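Side-chain contacts in hypothetical protein PH1789 (PDB 1WR2), which is of unknown function but carries an ATP-grasp domain, a fold built from antiparallel sheets backed by helices: residues His134-Gly139 with Asp192-Val197; Val216-Tyr219 with Gly224-Ile227. All blocks are in the same frame, centred on the assembly; numbering follows the deposited sequence.

Interaction 1: His134-Gly139 with Asp192-Val197; sequences HAIMFG and DMLLKV
The polar bond here, Lys196 NZ to Asp192 OD2 at 2.8 Å, belongs to the helix alone; Leu194 and Val197 of that helix meet Ile136 of the strand. Asp192 receives the ammonium on the syn lone pair of OD2, one helical turn away, in a salt bridge, and NZ has a weak hydrogen bond to Gly33 O besides. The Lys196 side chain leaves the helix away from the strand; no hydrogen bond crosses the contact, whose touching residues are all buried and whose side-chain contacts are apolar. Ile136 does most of the work. With CG1 anti to the backbone N (chi1 -176°) and the chain kept extended beyond it, CD1 is carried straight out from the strand to the helix surface. There Ile136 CD1 touches Leu194 CD2 at 3.6 Å. The same Ile136 CD1 reaches Val197 CG1 at 3.7 Å. Ile136 CD1 also lies 3.5 Å from the backbone Leu194 O. One methyl thus lodges between two residues three apart on the helix. This is the helix-on-sheet layer of the ATP-grasp domain: helix 187-203 lies against a six-stranded antiparallel sheet, and the short segments of helix and strand run nearly antiparallel, at 162°, with their axes 9.9 Å apart. The Leu194 side chain crosses that of Ile136 at a slant, its CD2 branch also coming within 3.9 Å of Ile136 CG1. Two residues along the strand, Phe138 points to the same face but meets Leu194 loosely, CB to CD2 at 4.3 Å. The Phe138 side chain also touches Ile190 of the same helix, Val122 of strand 120-129, and Met166 and Ile167 of helix 160-168. Those last two residues also touch Leu194, while Val197 packs on Val126 of the neighbouring strand.

Interaction 2: Val216-Tyr219 with Gly224-Ile227; sequences VFVY and GAVI
This is an antiparallel beta-hairpin pairing, the loop end of strands 208-218 and 225-234, next to each other in the six-stranded sheet. Phe217 and Val226 form the hydrogen-bonded pair: Phe217 N gives to Val226 O at 2.8 Å, and Val226 N returns a bond to Phe217 O at 2.9 Å. Nearer the connecting loop, Tyr219 N reaches Gly224 O at 3.1 Å, the most bent of the three bonds (152° at the hydrogen). Val216 with Ile227, and Val218 with Ala225, are the non-hydrogen-bonded pairs on either side of Phe217 and Val226. In this ATP-grasp domain their four side chains share the sheet face toward helix 187-203, where Val216 and Ile227 lie side by side, CG2 to CG1 at 4.2 Å. On the opposite face, Val226 places CG1 between its backbone N and carbonyl carbon (chi1 68°), turning that methyl toward Phe217 CB, 3.8 Å away, and Tyr219 OH, 3.4 Å away. The tyrosine runs back along the hairpin, so that its far end meets Val226 CG1; its hydroxyl is hydrogen-bonded to Lys117 O, and Lys117 makes a cation-pi contact with the ring. Gly224, whose positive phi of 53° by itself favours glycine, also gives its N-H to Asp186 OD2.

How the interactions relate
Interactions 1 and 2 follow each other in the chain, helix 187-203 leading into strand 208-218, and both reach the same six-stranded sheet; their centres are 14 Å apart. Met193 joins them directly. While Leu194 and Val197 of interaction 1 face strand 133-140, Met193 turns its methyl to the hairpin, with CE 3.5 Å from Ala225 CB and 3.6 Å from Val216 CG1. The helix thus packs on strand 133-140 through Leu194 and Val197, and on the hairpin of interaction 2 through Met193, across a sheet in which strand 120-129 separates 208-218 from 133-140. Val122 of that middle strand touches Phe138 on one side and Val216 and Val218 on the other.

Interaction 1: His134-Gly139 with Asp192-Val197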
ATOM      1  N   HIS A 134     -16.118  10.280   4.374  1.00 36.82           N
ATOM      2  CA  HIS A 134     -15.128   9.208   4.415  1.00 36.12           C
ATOM      3  C   HIS A 134     -15.221   8.300   5.627  1.00 35.84           C
ATOM      4  O   HIS A 134     -15.520   8.734   6.740  1.00 33.79           O
ATOM      5  CB  HIS A 134     -13.699   9.767   4.345  1.00 37.15           C
ATOM      6  CG  HIS A 134     -13.352  10.378   3.023  1.00 39.70           C
ATOM      7  ND1 HIS A 134     -13.585  11.704   2.729  1.00 37.18           N
ATOM      8  CD2 HIS A 134     -12.804   9.835   1.908  1.00 41.00           C
ATOM      9  CE1 HIS A 134     -13.193  11.954   1.492  1.00 42.24           C
ATOM     10  NE2 HIS A 134     -12.715  10.837   0.972  1.00 42.42           N
ATOM     11  N   ALA A 135     -14.953   7.021   5.391  1.00 33.43           N
ATOM     12  CA  ALA A 135     -14.968   6.029   6.445  1.00 31.08           C
ATOM     13  C   ALA A 135     -13.697   5.209   6.328  1.00 31.72           C
ATOM     14  O   ALA A 135     -13.201   4.956   5.223  1.00 31.62           O
ATOM     15  CB  ALA A 135     -16.192   5.144   6.315  1.00 26.65           C
ATOM     16  N   ILE A 136     -13.166   4.808   7.476  1.00 28.79           N
ATOM     17  CA  ILE A 136     -11.969   4.007   7.526  1.00 30.23           C
ATOM     18  C   ILE A 136     -12.376   2.608   8.006  1.00 31.21           C
ATOM     19  O   ILE A 136     -13.190   2.467   8.920  1.00 29.09           O
ATOM     20  CB  ILE A 136     -10.935   4.646   8.477  1.00 26.38           C
ATOM     21  CG1 ILE A 136      -9.627   3.850   8.444  1.00 28.05           C
ATOM     22  CG2 ILE A 136     -11.512   4.735   9.892  1.00 27.54           C
ATOM     23  CD1 ILE A 136      -8.445   4.621   9.015  1.00 27.76           C
ATOM     24  N   MET A 137     -11.823   1.586   7.359  1.00 31.60           N
ATOM     25  CA  MET A 137     -12.124   0.185   7.670  1.00 33.53           C
ATOM     26  C   MET A 137     -10.877  -0.573   8.097  1.00 33.82           C
ATOM     27  O   MET A 137      -9.760  -0.262   7.668  1.00 31.43           O
ATOM     28  CB  MET A 137     -12.696  -0.533   6.435  1.00 35.09           C
ATOM     29  CG  MET A 137     -14.141  -0.218   6.063  1.00 40.80           C
ATOM     30  SD  MET A 137     -14.471   1.504   5.607  1.00 47.44           S
ATOM     31  CE  MET A 137     -13.879   1.573   3.899  1.00 47.33           C
ATOM     32  N   PHE A 138     -11.083  -1.596   8.916  1.00 31.85           N
ATOM     33  CA  PHE A 138     -10.001  -2.440   9.392  1.00 32.69           C
ATOM     34  C   PHE A 138     -10.471  -3.884   9.446  1.00 32.71           C
ATOM     35  O   PHE A 138     -11.621  -4.157   9.787  1.00 30.35           O
ATOM     36  CB  PHE A 138      -9.549  -2.032  10.792  1.00 33.71           C
ATOM     37  CG  PHE A 138      -8.570  -2.989  11.400  1.00 37.04           C
ATOM     38  CD1 PHE A 138      -7.256  -3.045  10.942  1.00 34.09           C
ATOM     39  CD2 PHE A 138      -8.976  -3.878  12.395  1.00 37.32           C
ATOM     40  CE1 PHE A 138      -6.361  -3.967  11.457  1.00 35.10           C
ATOM     41  CE2 PHE A 138      -8.084  -4.810  12.922  1.00 37.16           C
ATOM     42  CZ  PHE A 138      -6.773  -4.857  12.452  1.00 38.18           C
ATOM     43  N   GLY A 139      -9.571  -4.803   9.113  1.00 32.34           N
ATOM     44  CA  GLY A 139      -9.887  -6.218   9.151  1.00 33.73           C
ATOM     45  C   GLY A 139      -8.636  -6.986   8.775  1.00 36.88           C
ATOM     46  O   GLY A 139      -7.684  -6.390   8.270  1.00 35.74           O
ATOM     47  N   ASP A 192      -1.749   3.313  15.669  1.00 40.65           N
ATOM     48  CA  ASP A 192      -1.037   4.457  15.120  1.00 41.81           C
ATOM     49  C   ASP A 192      -1.309   4.602  13.616  1.00 40.35           C
ATOM     50  O   ASP A 192      -1.497   5.718  13.122  1.00 39.54           O
ATOM     51  CB  ASP A 192       0.467   4.322  15.380  1.00 45.04           C
ATOM     52  CG  ASP A 192       1.241   5.578  15.001  1.00 47.63           C
ATOM     53  OD1 ASP A 192       0.929   6.662  15.545  1.00 50.00           O
ATOM     54  OD2 ASP A 192       2.159   5.479  14.162  1.00 49.51           O
ATOM     55  N   MET A 193      -1.347   3.486  12.892  1.00 38.63           N
ATOM     56  CA  MET A 193      -1.618   3.550  11.455  1.00 38.32           C
ATOM     57  C   MET A 193      -3.017   4.068  11.174  1.00 35.23           C
ATOM     58  O   MET A 193      -3.212   4.904  10.300  1.00 32.56           O
ATOM     59  CB  MET A 193      -1.459   2.187  10.802  1.00 40.01           C
ATOM     60  CG  MET A 193      -0.034   1.855  10.428  1.00 45.49           C
ATOM     61  SD  MET A 193       0.023   0.377   9.402  1.00 47.52           S
ATOM     62  CE  MET A 193      -0.120  -0.887  10.673  1.00 47.67           C
ATOM     63  N   LEU A 194      -3.994   3.570  11.921  1.00 32.24           N
ATOM     64  CA  LEU A 194      -5.370   4.010  11.736  1.00 32.32           C
ATOM     65  C   LEU A 194      -5.510   5.519  11.965  1.00 32.81           C
ATOM     66  O   LEU A 194      -6.212   6.207  11.219  1.00 32.09           O
ATOM     67  CB  LEU A 194      -6.299   3.237  12.685  1.00 31.25           C
ATOM     68  CG  LEU A 194      -6.648   1.787  12.318  1.00 31.86           C
ATOM     69  CD1 LEU A 194      -7.322   1.107  13.520  1.00 31.48           C
ATOM     70  CD2 LEU A 194      -7.568   1.771  11.079  1.00 28.97           C
ATOM     71  N   LEU A 195      -4.845   6.035  12.996  1.00 34.00           N
ATOM     72  CA  LEU A 195      -4.930   7.467  13.295  1.00 35.31           C
ATOM     73  C   LEU A 195      -4.234   8.298  12.221  1.00 34.90           C
ATOM     74  O   LEU A 195      -4.711   9.365  11.849  1.00 33.38           O
ATOM     75  CB  LEU A 195      -4.328   7.773  14.675  1.00 35.02           C
ATOM     76  CG  LEU A 195      -5.064   7.206  15.898  1.00 39.06           C
ATOM     77  CD1 LEU A 195      -4.303   7.597  17.155  1.00 41.07           C
ATOM     78  CD2 LEU A 195      -6.499   7.737  15.962  1.00 37.13           C
ATOM     79  N   LYS A 196      -3.103   7.810  11.725  1.00 34.86           N
ATOM     80  CA  LYS A 196      -2.387   8.525  10.681  1.00 35.15           C
ATOM     81  C   LYS A 196      -3.195   8.516   9.385  1.00 34.31           C
ATOM     82  O   LYS A 196      -3.265   9.522   8.683  1.00 34.17           O
ATOM     83  CB  LYS A 196      -0.992   7.916  10.480  1.00 35.99           C
ATOM     84  CG  LYS A 196       0.003   8.356  11.567  1.00 37.69           C
ATOM     85  CD  LYS A 196       1.367   7.692  11.437  1.00 41.09           C
ATOM     86  CE  LYS A 196       2.361   8.334  12.411  1.00 41.31           C
ATOM     87  NZ  LYS A 196       3.497   7.433  12.737  1.00 45.32           N
ATOM     88  N   VAL A 197      -3.820   7.392   9.054  1.00 31.79           N
ATOM     89  CA  VAL A 197      -4.633   7.369   7.839  1.00 32.11           C
ATOM     90  C   VAL A 197      -5.818   8.307   7.998  1.00 31.70           C
ATOM     91  O   VAL A 197      -6.203   9.011   7.061  1.00 32.13           O
ATOM     92  CB  VAL A 197      -5.164   5.947   7.528  1.00 32.38           C
ATOM     93  CG1 VAL A 197      -6.203   6.009   6.401  1.00 28.42           C
ATOM     94  CG2 VAL A 197      -4.005   5.050   7.130  1.00 27.83           C
TER

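Interaction 2: Val216-Tyr219 with Gly224-Ile227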
ATOM      1  N   VAL A 216      -0.576  -5.042   4.611  1.00 34.68           N
ATOM      2  CA  VAL A 216       0.173  -4.417   5.693  1.00 36.12           C
ATOM      3  C   VAL A 216       0.587  -5.593   6.572  1.00 37.38           C
ATOM      4  O   VAL A 216      -0.237  -6.456   6.868  1.00 34.33           O
ATOM      5  CB  VAL A 216      -0.698  -3.482   6.559  1.00 36.52           C
ATOM      6  CG1 VAL A 216       0.085  -3.064   7.805  1.00 36.77           C
ATOM      7  CG2 VAL A 216      -1.118  -2.256   5.765  1.00 36.65           C
ATOM      8  N   PHE A 217       1.853  -5.651   6.968  1.00 37.37           N
ATOM      9  CA  PHE A 217       2.295  -6.739   7.830  1.00 39.89           C
ATOM     10  C   PHE A 217       2.442  -6.176   9.236  1.00 40.77           C
ATOM     11  O   PHE A 217       3.057  -5.122   9.425  1.00 40.76           O
ATOM     12  CB  PHE A 217       3.653  -7.315   7.385  1.00 39.35           C
ATOM     13  CG  PHE A 217       3.619  -8.066   6.077  1.00 40.86           C
ATOM     14  CD1 PHE A 217       2.460  -8.695   5.637  1.00 42.33           C
ATOM     15  CD2 PHE A 217       4.770  -8.184   5.306  1.00 40.58           C
ATOM     16  CE1 PHE A 217       2.449  -9.429   4.457  1.00 38.88           C
ATOM     17  CE2 PHE A 217       4.768  -8.916   4.126  1.00 39.12           C
ATOM     18  CZ  PHE A 217       3.605  -9.539   3.701  1.00 40.83           C
ATOM     19  N   VAL A 218       1.874  -6.867  10.217  1.00 40.13           N
ATOM     20  CA  VAL A 218       1.975  -6.427  11.603  1.00 42.33           C
ATOM     21  C   VAL A 218       2.801  -7.430  12.393  1.00 42.96           C
ATOM     22  O   VAL A 218       2.474  -8.614  12.459  1.00 42.82           O
ATOM     23  CB  VAL A 218       0.587  -6.275  12.262  1.00 41.67           C
ATOM     24  CG1 VAL A 218       0.746  -5.790  13.699  1.00 40.25           C
ATOM     25  CG2 VAL A 218      -0.256  -5.279  11.475  1.00 40.75           C
ATOM     26  N   TYR A 219       3.884  -6.945  12.986  1.00 45.62           N
ATOM     27  CA  TYR A 219       4.774  -7.795  13.757  1.00 48.60           C
ATOM     28  C   TYR A 219       4.364  -7.859  15.221  1.00 51.02           C
ATOM     29  O   TYR A 219       3.416  -7.196  15.639  1.00 50.51           O
ATOM     30  CB  TYR A 219       6.209  -7.290  13.611  1.00 48.56           C
ATOM     31  CG  TYR A 219       6.649  -7.198  12.164  1.00 47.11           C
ATOM     32  CD1 TYR A 219       6.637  -8.326  11.342  1.00 44.23           C
ATOM     33  CD2 TYR A 219       7.065  -5.985  11.614  1.00 46.74           C
ATOM     34  CE1 TYR A 219       7.032  -8.246  10.010  1.00 44.56           C
ATOM     35  CE2 TYR A 219       7.460  -5.894  10.281  1.00 44.21           C
ATOM     36  CZ  TYR A 219       7.443  -7.026   9.489  1.00 42.44           C
ATOM     37  OH  TYR A 219       7.857  -6.948   8.184  1.00 41.55           O
ATOM     38  N   GLY A 224       6.466  -2.704  15.778  1.00 53.93           N
ATOM     39  CA  GLY A 224       5.722  -2.070  14.702  1.00 51.06           C
ATOM     40  C   GLY A 224       5.093  -2.883  13.584  1.00 49.33           C
ATOM     41  O   GLY A 224       4.756  -4.059  13.738  1.00 47.56           O
ATOM     42  N   ALA A 225       4.921  -2.221  12.443  1.00 48.22           N
ATOM     43  CA  ALA A 225       4.324  -2.834  11.263  1.00 46.35           C
ATOM     44  C   ALA A 225       4.906  -2.202  10.004  1.00 45.46           C
ATOM     45  O   ALA A 225       5.666  -1.234  10.082  1.00 46.15           O
ATOM     46  CB  ALA A 225       2.818  -2.641  11.292  1.00 44.51           C
ATOM     47  N   VAL A 226       4.537  -2.741   8.846  1.00 42.47           N
ATOM     48  CA  VAL A 226       5.033  -2.222   7.579  1.00 41.08           C
ATOM     49  C   VAL A 226       3.985  -2.343   6.468  1.00 39.70           C
ATOM     50  O   VAL A 226       3.298  -3.356   6.352  1.00 39.16           O
ATOM     51  CB  VAL A 226       6.332  -2.958   7.160  1.00 39.50           C
ATOM     52  CG1 VAL A 226       6.036  -4.407   6.816  1.00 39.23           C
ATOM     53  CG2 VAL A 226       6.985  -2.241   6.000  1.00 41.65           C
ATOM     54  N   ILE A 227       3.861  -1.289   5.669  1.00 37.82           N
ATOM     55  CA  ILE A 227       2.914  -1.250   4.555  1.00 36.36           C
ATOM     56  C   ILE A 227       3.583  -1.846   3.318  1.00 35.55           C
ATOM     57  O   ILE A 227       4.625  -1.366   2.879  1.00 36.05           O
ATOM     58  CB  ILE A 227       2.494   0.196   4.261  1.00 34.00           C
ATOM     59  CG1 ILE A 227       1.769   0.775   5.480  1.00 33.29           C
ATOM     60  CG2 ILE A 227       1.626   0.251   3.021  1.00 34.32           C
ATOM     61  CD1 ILE A 227       1.594   2.286   5.430  1.00 32.49           C
TER